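Local coordinates for protein pectinesterase (Aspergillus niger, PDB 5C1E) that hydrolyses the methyl esters of pectin's galacturonate chain, releasing methanol and leaving free acid groups, and probably takes part in softening plant tissue, at residues L226-Y231 with T253-E258; N105-N110 with G132-G137; A199-N204 with I230-V235; L219-R224 with T246-G251; S20-A25 with E47-D52. All coordinates share one frame; numbering follows the deposited sequence.

Interaction 1 (L226-Y231 with T253-E258); sequences LARVIY and TPLYYE. With SO4 (sulfate ion), chain E.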
# COMPACT_ATOMS: atom_id res chain seq x y z
N LEU A 226 -12.44 16.16 -1.73
CA LEU A 226 -12.80 15.49 -2.98
C LEU A 226 -12.24 14.06 -3.09
O LEU A 226 -12.03 13.53 -4.18
CB LEU A 226 -12.45 16.37 -4.19
CG LEU A 226 -13.47 17.48 -4.44
CD1 LEU A 226 -12.94 18.55 -5.38
CD2 LEU A 226 -14.76 16.93 -5.02
N ALA A 227 -12.04 13.45 -1.92
CA ALA A 227 -11.63 12.06 -1.80
C ALA A 227 -12.42 11.20 -2.79
O ALA A 227 -13.65 11.27 -2.80
CB ALA A 227 -11.92 11.58 -0.39
N ARG A 228 -11.72 10.38 -3.57
CA ARG A 228 -12.38 9.46 -4.51
C ARG A 228 -11.89 8.03 -4.39
O ARG A 228 -10.72 7.73 -4.66
CB ARG A 228 -12.17 9.93 -5.95
CG ARG A 228 -12.89 9.04 -6.97
CD ARG A 228 -13.17 9.78 -8.26
NE ARG A 228 -11.95 10.28 -8.87
CZ ARG A 228 -11.93 11.09 -9.93
NH1 ARG A 228 -13.08 11.46 -10.50
NH2 ARG A 228 -10.78 11.52 -10.43
N VAL A 229 -12.81 7.15 -3.99
CA VAL A 229 -12.47 5.76 -3.73
C VAL A 229 -13.59 4.85 -4.23
O VAL A 229 -14.76 5.14 -3.99
CB VAL A 229 -12.31 5.52 -2.22
CG1 VAL A 229 -11.92 4.08 -1.94
CG2 VAL A 229 -11.28 6.49 -1.62
N ILE A 230 -13.20 3.77 -4.92
CA ILE A 230 -14.14 2.71 -5.32
C ILE A 230 -13.67 1.35 -4.82
O ILE A 230 -12.50 0.99 -4.97
CB ILE A 230 -14.40 2.68 -6.86
CG1 ILE A 230 -15.40 1.57 -7.20
CG2 ILE A 230 -13.12 2.51 -7.66
CD1 ILE A 230 -16.02 1.72 -8.57
N TYR A 231 -14.59 0.61 -4.19
CA TYR A 231 -14.36 -0.79 -3.87
C TYR A 231 -15.22 -1.60 -4.84
O TYR A 231 -16.44 -1.45 -4.87
CB TYR A 231 -14.80 -1.12 -2.44
CG TYR A 231 -13.89 -0.65 -1.31
CD1 TYR A 231 -13.87 0.69 -0.92
CD2 TYR A 231 -13.14 -1.54 -0.56
CE1 TYR A 231 -13.08 1.13 0.13
CE2 TYR A 231 -12.35 -1.12 0.51
CZ TYR A 231 -12.31 0.23 0.84
OH TYR A 231 -11.53 0.67 1.91
N THR A 253 -17.15 16.53 -0.06
CA THR A 253 -18.06 15.97 -1.07
C THR A 253 -17.36 14.81 -1.74
O THR A 253 -16.97 14.88 -2.90
CB THR A 253 -18.48 17.03 -2.11
OG1 THR A 253 -17.33 17.49 -2.83
CG2 THR A 253 -19.20 18.22 -1.44
N PRO A 254 -17.18 13.70 -0.99
CA PRO A 254 -16.39 12.61 -1.53
C PRO A 254 -17.08 11.90 -2.68
O PRO A 254 -18.31 11.94 -2.79
CB PRO A 254 -16.25 11.64 -0.34
CG PRO A 254 -17.45 11.90 0.47
CD PRO A 254 -17.69 13.40 0.35
N LEU A 255 -16.28 11.28 -3.53
CA LEU A 255 -16.77 10.42 -4.60
C LEU A 255 -16.46 8.97 -4.21
O LEU A 255 -15.37 8.42 -4.47
CB LEU A 255 -16.13 10.78 -5.94
CG LEU A 255 -16.42 12.17 -6.54
CD1 LEU A 255 -17.91 12.47 -6.55
CD2 LEU A 255 -15.70 13.28 -5.80
N TYR A 256 -17.44 8.38 -3.54
CA TYR A 256 -17.34 7.05 -2.95
C TYR A 256 -18.30 6.06 -3.61
O TYR A 256 -19.52 6.27 -3.65
CB TYR A 256 -17.66 7.16 -1.47
CG TYR A 256 -16.59 7.77 -0.58
CD1 TYR A 256 -15.25 7.82 -0.96
CD2 TYR A 256 -16.94 8.28 0.68
CE1 TYR A 256 -14.28 8.35 -0.10
CE2 TYR A 256 -15.99 8.82 1.53
CZ TYR A 256 -14.67 8.85 1.15
OH TYR A 256 -13.74 9.34 2.02
N TYR A 257 -17.74 4.95 -4.08
CA TYR A 257 -18.47 4.01 -4.92
C TYR A 257 -18.27 2.57 -4.47
O TYR A 257 -17.20 2.20 -3.96
CB TYR A 257 -17.95 4.07 -6.34
CG TYR A 257 -17.92 5.42 -7.00
CD1 TYR A 257 -19.03 5.89 -7.68
CD2 TYR A 257 -16.78 6.21 -6.97
CE1 TYR A 257 -19.01 7.10 -8.33
CE2 TYR A 257 -16.74 7.43 -7.63
CZ TYR A 257 -17.86 7.88 -8.29
OH TYR A 257 -17.85 9.09 -8.94
N GLU A 258 -19.29 1.76 -4.69
CA GLU A 258 -19.13 0.31 -4.63
C GLU A 258 -19.71 -0.33 -5.88
O GLU A 258 -20.70 0.14 -6.42
CB GLU A 258 -19.83 -0.24 -3.42
CG GLU A 258 -19.14 0.06 -2.11
CD GLU A 258 -19.99 -0.39 -0.95
OE1 GLU A 258 -19.81 -1.55 -0.52
OE2 GLU A 258 -20.87 0.38 -0.51
S SO4 E . -12.16 13.23 -13.40
O1 SO4 E . -12.77 12.09 -14.12
O2 SO4 E . -10.81 12.87 -12.91
O3 SO4 E . -12.07 14.39 -14.30
O4 SO4 E . -13.06 13.60 -12.27
O HOH W 1 -15.89 10.72 -10.18
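Oblique to the ring of Y256 stand two aliphatic groups of the neighbouring segment, CB of A227 and CG2 of V229, the latter 3.8 Å from Y256 CE1. CB of P254, from just before the ring's own strand, lies over the centre of one of its faces, and at the rim, in the plane of the ring, comes the backbone N of V229. The Y257 ring, on the other side of the sheet, has V229 O and R228 CG at its edge, and CB of I230 approaches it obliquely. R228 also carries a flat group: its guanidinium meets a sulfate, probably from the crystallisation liquor, edge-on, NH1 donating to O4 and NH2 to O2, both at 2.8 Å. A bend at chi3 (58°) sets NE aside from the line of the chain, and a water joins NH1 to Y257 OH. The two strands run parallel, 4° apart, as neighbouring rungs of a right-handed parallel beta-helix. Their ladder begins with L255 N to A227 O at 2.7 Å and ends with Y231 N to Y257 O at 3.1 Å. W245 stacks on Y256, and W197 makes a cation-pi contact with R228. Strand 228-232 lies between strand 198-201 and strand 255-259, the last of its sheet; V229 and Y231 also pack on strand 182-187.

Interaction 2 (N105-N110 with G132-G137); sequences NINVEN and GCQFSG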
# COMPACT_ATOMS: atom_id res chain seq x y z
N ASN A 105 7.85 -9.19 -2.78
CA ASN A 105 7.99 -10.14 -1.66
C ASN A 105 8.83 -9.65 -0.49
O ASN A 105 9.72 -10.35 -0.00
CB ASN A 105 8.52 -11.47 -2.20
CG ASN A 105 7.72 -11.96 -3.37
OD1 ASN A 105 8.21 -12.04 -4.50
ND2 ASN A 105 6.46 -12.29 -3.12
N ILE A 106 8.52 -8.43 -0.04
CA ILE A 106 9.17 -7.81 1.12
C ILE A 106 8.09 -7.35 2.09
O ILE A 106 7.05 -6.83 1.66
CB ILE A 106 10.10 -6.66 0.68
CG1 ILE A 106 11.29 -7.28 -0.07
CG2 ILE A 106 10.51 -5.82 1.88
CD1 ILE A 106 12.53 -6.48 -0.17
N ASN A 107 8.31 -7.59 3.38
CA ASN A 107 7.46 -7.04 4.43
C ASN A 107 8.06 -5.73 4.95
O ASN A 107 9.26 -5.69 5.20
CB ASN A 107 7.33 -7.99 5.62
CG ASN A 107 6.80 -9.35 5.24
OD1 ASN A 107 6.19 -9.54 4.18
ND2 ASN A 107 7.05 -10.31 6.08
N VAL A 108 7.23 -4.72 5.11
CA VAL A 108 7.62 -3.45 5.70
C VAL A 108 6.71 -3.13 6.87
O VAL A 108 5.48 -3.19 6.75
CB VAL A 108 7.57 -2.28 4.67
CG1 VAL A 108 8.03 -0.96 5.30
CG2 VAL A 108 8.44 -2.60 3.46
N GLU A 109 7.31 -2.76 8.00
CA GLU A 109 6.54 -2.46 9.18
C GLU A 109 7.06 -1.25 9.93
O GLU A 109 8.23 -0.94 9.89
CB GLU A 109 6.46 -3.67 10.12
CG GLU A 109 7.79 -4.16 10.61
CD GLU A 109 7.66 -5.21 11.71
OE1 GLU A 109 8.38 -5.11 12.74
OE2 GLU A 109 6.82 -6.12 11.53
N ASN A 110 6.13 -0.57 10.57
CA ASN A 110 6.46 0.40 11.62
C ASN A 110 5.94 -0.21 12.92
O ASN A 110 4.76 -0.50 13.03
CB ASN A 110 5.85 1.77 11.32
CG ASN A 110 6.34 2.86 12.28
OD1 ASN A 110 6.44 2.64 13.47
ND2 ASN A 110 6.64 4.04 11.75
N GLY A 132 3.22 -8.89 -3.92
CA GLY A 132 3.45 -9.87 -2.87
C GLY A 132 4.12 -9.31 -1.64
O GLY A 132 4.81 -10.04 -0.93
N CYS A 133 3.89 -8.02 -1.34
CA CYS A 133 4.51 -7.37 -0.19
C CYS A 133 3.53 -7.29 0.99
O CYS A 133 2.31 -7.38 0.82
CB CYS A 133 4.97 -5.95 -0.56
SG CYS A 133 6.31 -5.89 -1.76
N GLN A 134 4.07 -7.10 2.18
CA GLN A 134 3.24 -6.77 3.33
C GLN A 134 3.58 -5.40 3.87
O GLN A 134 4.76 -5.02 3.94
CB GLN A 134 3.40 -7.80 4.45
CG GLN A 134 3.17 -9.24 4.02
CD GLN A 134 3.18 -10.20 5.20
OE1 GLN A 134 2.53 -9.93 6.23
NE2 GLN A 134 3.87 -11.36 5.06
N PHE A 135 2.55 -4.69 4.31
CA PHE A 135 2.71 -3.40 4.93
C PHE A 135 1.89 -3.40 6.21
O PHE A 135 0.67 -3.57 6.16
CB PHE A 135 2.27 -2.27 4.00
CG PHE A 135 2.82 -2.38 2.62
CD1 PHE A 135 4.03 -1.81 2.31
CD2 PHE A 135 2.12 -3.04 1.63
CE1 PHE A 135 4.56 -1.91 1.04
CE2 PHE A 135 2.63 -3.14 0.35
CZ PHE A 135 3.86 -2.57 0.07
N SER A 136 2.57 -3.20 7.34
CA SER A 136 1.95 -3.34 8.65
C SER A 136 2.16 -2.14 9.56
O SER A 136 3.28 -1.61 9.67
CB SER A 136 2.48 -4.60 9.33
OG SER A 136 2.10 -5.76 8.61
N GLY A 137 1.07 -1.70 10.18
CA GLY A 137 1.09 -0.64 11.19
C GLY A 137 -0.25 -0.59 11.88
O GLY A 137 -0.94 -1.61 11.95
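From I106 to N110 the backbone pairs in parallel with Q134 to S136, the two strand axes 4.7 Å apart and the hydrogen bonds alternating from Q134 N to I106 O (3.0 Å) through to N110 N to S136 O (3.2 Å). On one face N107 and Q134 lie side by side, pointing the same way. OD1 of N107 presses against the aliphatic part of its neighbour, 3.0 Å from Q134 CG, while their amide planes stand 64° apart. The two amides do not bond to each other: N107 OD1 accepts instead from N72 ND2. Successive coils of the parallel beta-helix, the fold of pectin methylesterases, set equivalent positions beside each other in this way. The opposite face is apolar, with V108 CB 4.3 Å from F135 CD1 and both side chains packed against M103. Farther along the polar face, CB of E109 lies 4.2 Å from CB of S136, and the carboxylate of E109 turns to T77. At the start of the pairing, CB of C133 touches I106 O at 3.2 Å.

Interaction 3 (A199-N204 with I230-V235); sequences AIDNCN and IYQNSV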
# COMPACT_ATOMS: atom_id res chain seq x y z
N ALA A 199 -8.68 2.72 -6.42
CA ALA A 199 -9.51 1.59 -6.85
C ALA A 199 -9.08 0.36 -6.07
O ALA A 199 -7.92 -0.06 -6.16
CB ALA A 199 -9.38 1.36 -8.34
N ILE A 200 -10.01 -0.23 -5.32
CA ILE A 200 -9.76 -1.47 -4.60
C ILE A 200 -10.53 -2.58 -5.32
O ILE A 200 -11.75 -2.60 -5.30
CB ILE A 200 -10.15 -1.33 -3.12
CG1 ILE A 200 -9.19 -0.32 -2.48
CG2 ILE A 200 -10.10 -2.67 -2.41
CD1 ILE A 200 -9.71 0.31 -1.23
N ASP A 201 -9.78 -3.44 -6.01
CA ASP A 201 -10.35 -4.36 -7.00
C ASP A 201 -10.02 -5.82 -6.71
O ASP A 201 -8.85 -6.18 -6.58
CB ASP A 201 -9.86 -4.01 -8.41
CG ASP A 201 -10.43 -4.93 -9.47
OD1 ASP A 201 -11.54 -4.68 -9.95
OD2 ASP A 201 -9.73 -5.89 -9.86
N ASN A 202 -11.05 -6.66 -6.64
CA ASN A 202 -10.85 -8.08 -6.33
C ASN A 202 -9.98 -8.27 -5.09
O ASN A 202 -9.10 -9.13 -5.04
CB ASN A 202 -10.24 -8.81 -7.56
CG ASN A 202 -11.25 -9.00 -8.68
OD1 ASN A 202 -11.30 -8.24 -9.67
ND2 ASN A 202 -12.07 -10.03 -8.55
N CYS A 203 -10.22 -7.44 -4.07
CA CYS A 203 -9.51 -7.57 -2.81
C CYS A 203 -10.38 -8.27 -1.78
O CYS A 203 -11.57 -8.52 -2.00
CB CYS A 203 -9.07 -6.20 -2.30
SG CYS A 203 -7.85 -5.38 -3.36
N ASN A 204 -9.76 -8.61 -0.67
CA ASN A 204 -10.42 -9.22 0.45
C ASN A 204 -10.22 -8.36 1.69
O ASN A 204 -9.08 -8.16 2.14
CB ASN A 204 -9.83 -10.60 0.70
CG ASN A 204 -10.59 -11.35 1.77
OD1 ASN A 204 -11.83 -11.35 1.78
ND2 ASN A 204 -9.86 -11.99 2.67
N ILE A 230 -13.20 3.77 -4.92
CA ILE A 230 -14.14 2.71 -5.32
C ILE A 230 -13.67 1.35 -4.82
O ILE A 230 -12.50 0.99 -4.97
CB ILE A 230 -14.40 2.68 -6.86
CG1 ILE A 230 -15.40 1.57 -7.20
CG2 ILE A 230 -13.12 2.51 -7.66
CD1 ILE A 230 -16.02 1.72 -8.57
N TYR A 231 -14.59 0.61 -4.19
CA TYR A 231 -14.36 -0.79 -3.87
C TYR A 231 -15.22 -1.60 -4.84
O TYR A 231 -16.44 -1.45 -4.87
CB TYR A 231 -14.80 -1.12 -2.44
CG TYR A 231 -13.89 -0.65 -1.31
CD1 TYR A 231 -13.87 0.69 -0.92
CD2 TYR A 231 -13.14 -1.54 -0.56
CE1 TYR A 231 -13.08 1.13 0.13
CE2 TYR A 231 -12.35 -1.12 0.51
CZ TYR A 231 -12.31 0.23 0.84
OH TYR A 231 -11.53 0.67 1.91
N GLN A 232 -14.56 -2.43 -5.65
CA GLN A 232 -15.25 -3.16 -6.71
C GLN A 232 -14.81 -4.62 -6.76
O GLN A 232 -13.64 -4.95 -6.51
CB GLN A 232 -15.01 -2.48 -8.07
CG GLN A 232 -13.56 -2.27 -8.42
CD GLN A 232 -13.37 -1.52 -9.73
OE1 GLN A 232 -14.11 -0.60 -10.04
NE2 GLN A 232 -12.33 -1.86 -10.46
N ASN A 233 -15.75 -5.50 -7.11
CA ASN A 233 -15.44 -6.91 -7.29
C ASN A 233 -14.72 -7.53 -6.09
O ASN A 233 -13.90 -8.44 -6.26
CB ASN A 233 -14.59 -7.11 -8.55
CG ASN A 233 -15.22 -6.52 -9.79
OD1 ASN A 233 -16.39 -6.74 -10.06
ND2 ASN A 233 -14.43 -5.77 -10.56
N SER A 234 -15.01 -7.03 -4.88
CA SER A 234 -14.27 -7.40 -3.69
C SER A 234 -15.14 -8.06 -2.64
O SER A 234 -16.38 -7.95 -2.67
CB SER A 234 -13.63 -6.16 -3.06
OG SER A 234 -12.65 -5.61 -3.90
N VAL A 235 -14.48 -8.76 -1.73
CA VAL A 235 -15.12 -9.38 -0.59
C VAL A 235 -14.96 -8.50 0.65
O VAL A 235 -13.84 -8.18 1.06
CB VAL A 235 -14.56 -10.79 -0.30
CG1 VAL A 235 -15.37 -11.45 0.80
CG2 VAL A 235 -14.61 -11.65 -1.56
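I200 rises from CB beside the ring of Y231, in adjacent coils of the parallel beta-helix. Its CB lies 3.9 Å from Y231 CD2, and CG2 lies on the same side of the ring as CD1, 3.7 Å from Y231 CD2. The other branch continues through CG1, which is anti to the carbonyl carbon (chi1 -67°), to CD1; this methyl sits over the ring face, displaced toward the rim, 3.6 Å from the centroid of the Y231 ring in a CH-pi contact. The two side chains point the same way, and the Y231 hydroxyl bonds to L219 O. Beyond the strands both segments turn, through N202 and N233, with left-handed backbone angles. S234 OG donates to Q232 O and accepts from C203 N at 3.0 Å, tying one turn to the other. Q232 O also receives N202 N, while V235 N resumes the ladder on C203 O. Q232 OE1 accepts from V281 N and N233 OD1 from N260 ND2. D201 OD1 takes two donors from opposite faces of its carboxylate plane: Q232 NE2 at 3.0 Å on the anti side, and N233 ND2 at 3.1 Å on the syn side, the bond to N233 the straighter at 163°.

Interaction 4 (L219-R224 with T246-G251); sequences LGRPWR and TTMADG. With SO4 (sulfate ion), chain D; ACT (acetate ion), chain M; SO4 (sulfate ion), chain F.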
# COMPACT_ATOMS: atom_id res chain seq x y z
N LEU A 219 -15.14 1.91 5.15
CA LEU A 219 -14.43 1.80 3.90
C LEU A 219 -13.51 3.01 3.71
O LEU A 219 -12.43 2.92 3.10
CB LEU A 219 -15.44 1.70 2.76
CG LEU A 219 -16.33 0.45 2.75
CD1 LEU A 219 -17.46 0.64 1.74
CD2 LEU A 219 -15.53 -0.81 2.44
N GLY A 220 -13.93 4.14 4.26
CA GLY A 220 -13.12 5.32 4.19
C GLY A 220 -13.74 6.54 4.83
O GLY A 220 -14.92 6.54 5.25
N ARG A 221 -12.91 7.57 4.93
CA ARG A 221 -13.35 8.91 5.26
C ARG A 221 -12.50 9.92 4.49
O ARG A 221 -11.38 9.59 4.07
CB ARG A 221 -13.32 9.13 6.77
CG ARG A 221 -11.94 9.01 7.39
CD ARG A 221 -12.01 9.18 8.89
NE ARG A 221 -10.69 9.33 9.47
CZ ARG A 221 -10.43 9.99 10.60
NH1 ARG A 221 -11.41 10.57 11.27
NH2 ARG A 221 -9.19 10.09 11.05
N PRO A 222 -13.01 11.13 4.28
CA PRO A 222 -12.31 12.06 3.38
C PRO A 222 -11.28 12.93 4.09
O PRO A 222 -11.64 13.85 4.85
CB PRO A 222 -13.43 12.92 2.80
CG PRO A 222 -14.52 12.86 3.80
CD PRO A 222 -14.39 11.57 4.57
N TRP A 223 -10.00 12.66 3.84
CA TRP A 223 -8.95 13.47 4.44
C TRP A 223 -9.02 14.89 3.86
O TRP A 223 -8.77 15.85 4.56
CB TRP A 223 -7.60 12.79 4.25
CG TRP A 223 -6.46 13.45 4.97
CD1 TRP A 223 -6.53 14.27 6.04
CD2 TRP A 223 -5.06 13.26 4.69
NE1 TRP A 223 -5.28 14.66 6.42
CE2 TRP A 223 -4.35 14.05 5.61
CE3 TRP A 223 -4.35 12.52 3.75
CZ2 TRP A 223 -2.96 14.12 5.61
CZ3 TRP A 223 -2.96 12.60 3.74
CH2 TRP A 223 -2.28 13.39 4.66
N ARG A 224 -9.37 15.00 2.58
CA ARG A 224 -9.68 16.29 1.96
C ARG A 224 -11.01 16.14 1.22
O ARG A 224 -11.54 15.02 1.11
CB ARG A 224 -8.57 16.72 1.00
CG ARG A 224 -7.22 16.92 1.67
CD ARG A 224 -7.15 18.27 2.37
NE ARG A 224 -5.83 18.51 2.96
CZ ARG A 224 -5.46 18.09 4.17
NH1 ARG A 224 -4.23 18.36 4.61
NH2 ARG A 224 -6.27 17.38 4.94
N THR A 246 -17.49 7.17 6.59
CA THR A 246 -17.67 8.12 7.69
C THR A 246 -17.03 9.48 7.33
O THR A 246 -16.53 9.69 6.22
CB THR A 246 -17.16 7.54 9.04
OG1 THR A 246 -17.61 8.36 10.13
CG2 THR A 246 -15.65 7.41 9.07
N THR A 247 -17.06 10.40 8.29
CA THR A 247 -16.70 11.79 8.03
C THR A 247 -15.30 12.14 8.53
O THR A 247 -14.73 11.45 9.41
CB THR A 247 -17.67 12.71 8.75
OG1 THR A 247 -17.59 12.40 10.15
CG2 THR A 247 -19.09 12.48 8.24
N MET A 248 -14.75 13.22 7.97
CA MET A 248 -13.47 13.76 8.42
C MET A 248 -13.39 15.24 8.00
O MET A 248 -13.70 16.09 8.82
CB MET A 248 -12.27 12.95 7.90
CG MET A 248 -10.95 13.34 8.55
SD MET A 248 -9.56 12.33 7.98
CE MET A 248 -8.28 12.80 9.14
N ALA A 249 -13.01 15.56 6.76
CA ALA A 249 -12.87 16.98 6.38
C ALA A 249 -14.23 17.66 6.38
O ALA A 249 -15.17 17.13 5.82
CB ALA A 249 -12.23 17.11 5.02
N ASP A 250 -14.34 18.83 7.02
CA ASP A 250 -15.61 19.55 7.00
C ASP A 250 -15.94 20.03 5.59
O ASP A 250 -15.07 20.50 4.87
CB ASP A 250 -15.60 20.74 7.95
CG ASP A 250 -16.94 21.42 8.01
OD1 ASP A 250 -17.88 20.78 8.53
OD2 ASP A 250 -17.06 22.55 7.51
N GLY A 251 -17.20 19.87 5.19
CA GLY A 251 -17.66 20.31 3.87
C GLY A 251 -17.22 19.39 2.74
O GLY A 251 -17.20 19.79 1.58
S SO4 D . -4.37 17.54 8.35
O1 SO4 D . -4.33 16.15 8.85
O2 SO4 D . -4.06 18.46 9.46
O3 SO4 D . -3.36 17.68 7.29
O4 SO4 D . -5.73 17.82 7.84
C ACT M . -10.80 14.09 12.31
O ACT M . -10.81 13.01 12.95
OXT ACT M . -11.86 14.66 11.94
CH3 ACT M . -9.48 14.71 11.96
S SO4 F . -3.52 21.40 2.02
O1 SO4 F . -3.07 19.99 2.01
O2 SO4 F . -2.87 22.12 3.14
O3 SO4 F . -3.14 22.04 0.73
O4 SO4 F . -5.00 21.44 2.15
O HOH W 2 -14.25 10.04 11.67
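The contact borders the predicted active site: R221 NE forms a salt bridge with D161. M248 lies over one face of the R221 guanidinium: its SD is 3.5 Å above that plane, and its CE is 3.4 Å from R221 NH2. Extended from CG to NE, the arginine chain crosses M248 obliquely, its CD 3.9 Å from M248 CB, and its NH1 bonds to an acetate, probably from the crystallisation liquor, and to a water shared with T247 O. Segment 219-224 runs off the end of strand 217-220 of the parallel beta-helix, 246-251 is the loop leading to strand 255-259, and two backbone bonds join them: T246 N to G220 O (3.0 Å) and A249 N to P222 O (2.9 Å). M248 SD also lies 5.0 Å from the centroid of the W223 five-membered ring, an oblique Met-aromatic contact. At the edge of that indole, NE1 donates to a sulfate in the ring plane (3.0 Å to O1), and the same ion takes R224 NH1 and NH2.

Interaction 5 (S20-A25 with E47-D52); sequences STIGDA and EQLTID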
# COMPACT_ATOMS: atom_id res chain seq x y z
N SER A 20 25.63 -6.44 4.07
CA SER A 20 24.97 -6.93 5.29
C SER A 20 23.64 -6.21 5.55
O SER A 20 22.75 -6.77 6.20
CB SER A 20 25.88 -6.75 6.50
OG SER A 20 26.28 -5.41 6.64
N THR A 21 23.53 -4.97 5.06
CA THR A 21 22.31 -4.17 5.18
C THR A 21 21.73 -3.78 3.81
O THR A 21 22.45 -3.67 2.80
CB THR A 21 22.54 -2.89 6.03
OG1 THR A 21 23.24 -1.90 5.27
CG2 THR A 21 23.30 -3.20 7.33
N ILE A 22 20.43 -3.53 3.78
CA ILE A 22 19.78 -3.04 2.58
C ILE A 22 20.30 -1.64 2.26
O ILE A 22 20.58 -1.34 1.11
CB ILE A 22 18.24 -3.05 2.69
CG1 ILE A 22 17.74 -4.48 2.97
CG2 ILE A 22 17.60 -2.54 1.41
CD1 ILE A 22 16.30 -4.55 3.38
N GLY A 23 20.45 -0.81 3.28
CA GLY A 23 21.01 0.53 3.13
C GLY A 23 22.37 0.55 2.45
O GLY A 23 22.64 1.43 1.64
N ASP A 24 23.23 -0.40 2.78
CA ASP A 24 24.54 -0.47 2.14
C ASP A 24 24.41 -0.78 0.66
O ASP A 24 25.15 -0.22 -0.15
CB ASP A 24 25.43 -1.52 2.82
CG ASP A 24 25.89 -1.08 4.19
OD1 ASP A 24 25.75 0.09 4.55
OD2 ASP A 24 26.40 -1.94 4.92
N ALA A 25 23.47 -1.65 0.28
CA ALA A 25 23.26 -1.96 -1.15
C ALA A 25 22.68 -0.76 -1.92
O ALA A 25 23.11 -0.47 -3.04
CB ALA A 25 22.36 -3.17 -1.34
N GLU A 47 16.11 -1.13 9.86
CA GLU A 47 16.60 -0.02 9.05
C GLU A 47 15.48 0.94 8.72
O GLU A 47 14.31 0.55 8.68
CB GLU A 47 17.20 -0.57 7.75
CG GLU A 47 18.39 -1.49 7.95
CD GLU A 47 19.02 -1.92 6.65
OE1 GLU A 47 19.35 -1.04 5.82
OE2 GLU A 47 19.17 -3.13 6.44
N GLN A 48 15.84 2.21 8.50
CA GLN A 48 14.92 3.22 7.97
C GLN A 48 15.52 3.71 6.65
O GLN A 48 16.66 4.18 6.61
CB GLN A 48 14.76 4.38 8.96
CG GLN A 48 13.66 5.34 8.56
CD GLN A 48 13.40 6.42 9.59
OE1 GLN A 48 14.28 6.77 10.39
NE2 GLN A 48 12.18 6.94 9.58
N LEU A 49 14.77 3.57 5.56
CA LEU A 49 15.33 3.73 4.22
C LEU A 49 14.64 4.80 3.41
O LEU A 49 13.42 4.98 3.50
CB LEU A 49 15.22 2.40 3.47
CG LEU A 49 15.87 1.21 4.16
CD1 LEU A 49 15.53 -0.06 3.42
CD2 LEU A 49 17.38 1.42 4.25
N THR A 50 15.41 5.54 2.62
CA THR A 50 14.85 6.42 1.60
C THR A 50 15.32 5.89 0.26
O THR A 50 16.54 5.73 0.06
CB THR A 50 15.28 7.88 1.79
OG1 THR A 50 14.77 8.34 3.05
CG2 THR A 50 14.73 8.77 0.67
N ILE A 51 14.38 5.60 -0.63
CA ILE A 51 14.70 5.07 -1.96
C ILE A 51 14.61 6.22 -2.97
O ILE A 51 13.51 6.63 -3.37
CB ILE A 51 13.72 3.98 -2.43
CG1 ILE A 51 13.46 2.91 -1.35
CG2 ILE A 51 14.23 3.31 -3.71
CD1 ILE A 51 14.65 2.14 -0.88
N ASP A 52 15.77 6.76 -3.36
CA ASP A 52 15.80 7.91 -4.27
C ASP A 52 16.69 7.69 -5.49
O ASP A 52 17.10 8.65 -6.12
CB ASP A 52 16.23 9.17 -3.51
CG ASP A 52 17.61 9.03 -2.88
OD1 ASP A 52 18.31 8.04 -3.20
OD2 ASP A 52 17.98 9.91 -2.07
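E47, I22 and L49 bury the most surface here, and the carboxylate of E47 does the gripping. Its two oxygens take adjacent backbone N-H groups at the start of helix 22-29: OE2 accepts from I22 N at 3.0 Å and OE1 from G23 N at 2.8 Å. Each uses its syn lone pair, so one carboxylate bridges two successive amides. The glutamate's chain is extended beyond CG (chi2 -175°), which carries CD toward the helix, where OE2 also touches T21 CB at 3.4 Å. T21 is the N-cap residue, its OG1 accepting from D24 N, so the helix start is capped from within and gripped from the neighbouring segment; the helix dipole would probably favour the negative carboxylate there. The helix lies at the N-terminal end of the beta-helix, where it packs over the first coils. I22 and L49 cross at about a right angle, CG2 of I22 3.8 Å from CD1 of L49, while L49 CD2 lies 3.9 Å from CA of G23. Both side chains also rest on I76.

Overall arrangement
Read in chain order, the five contacts sample one right-handed parallel beta-helix from end to end. Interaction 5 closes first, at the N-terminal end, with interaction 2 next, their centres 15 Å apart. Interactions 3 and 1 share strand 228-232 and are paired in one sheet, their centres 13 Å apart; interaction 2 lies in the sheet that interaction 3 reaches at its far end, through N204 and V235. Interaction 4 crosses interaction 1 in sequence and touches it: Y231 OH lies 2.7 Å from L219 O, probably a hydrogen bond, and A227 CB packs on P222 CB. It also comes nearest the predicted active site, R221 lying about 3 Å from D161 between side chains, against about 9 Å for Y256 of interaction 1.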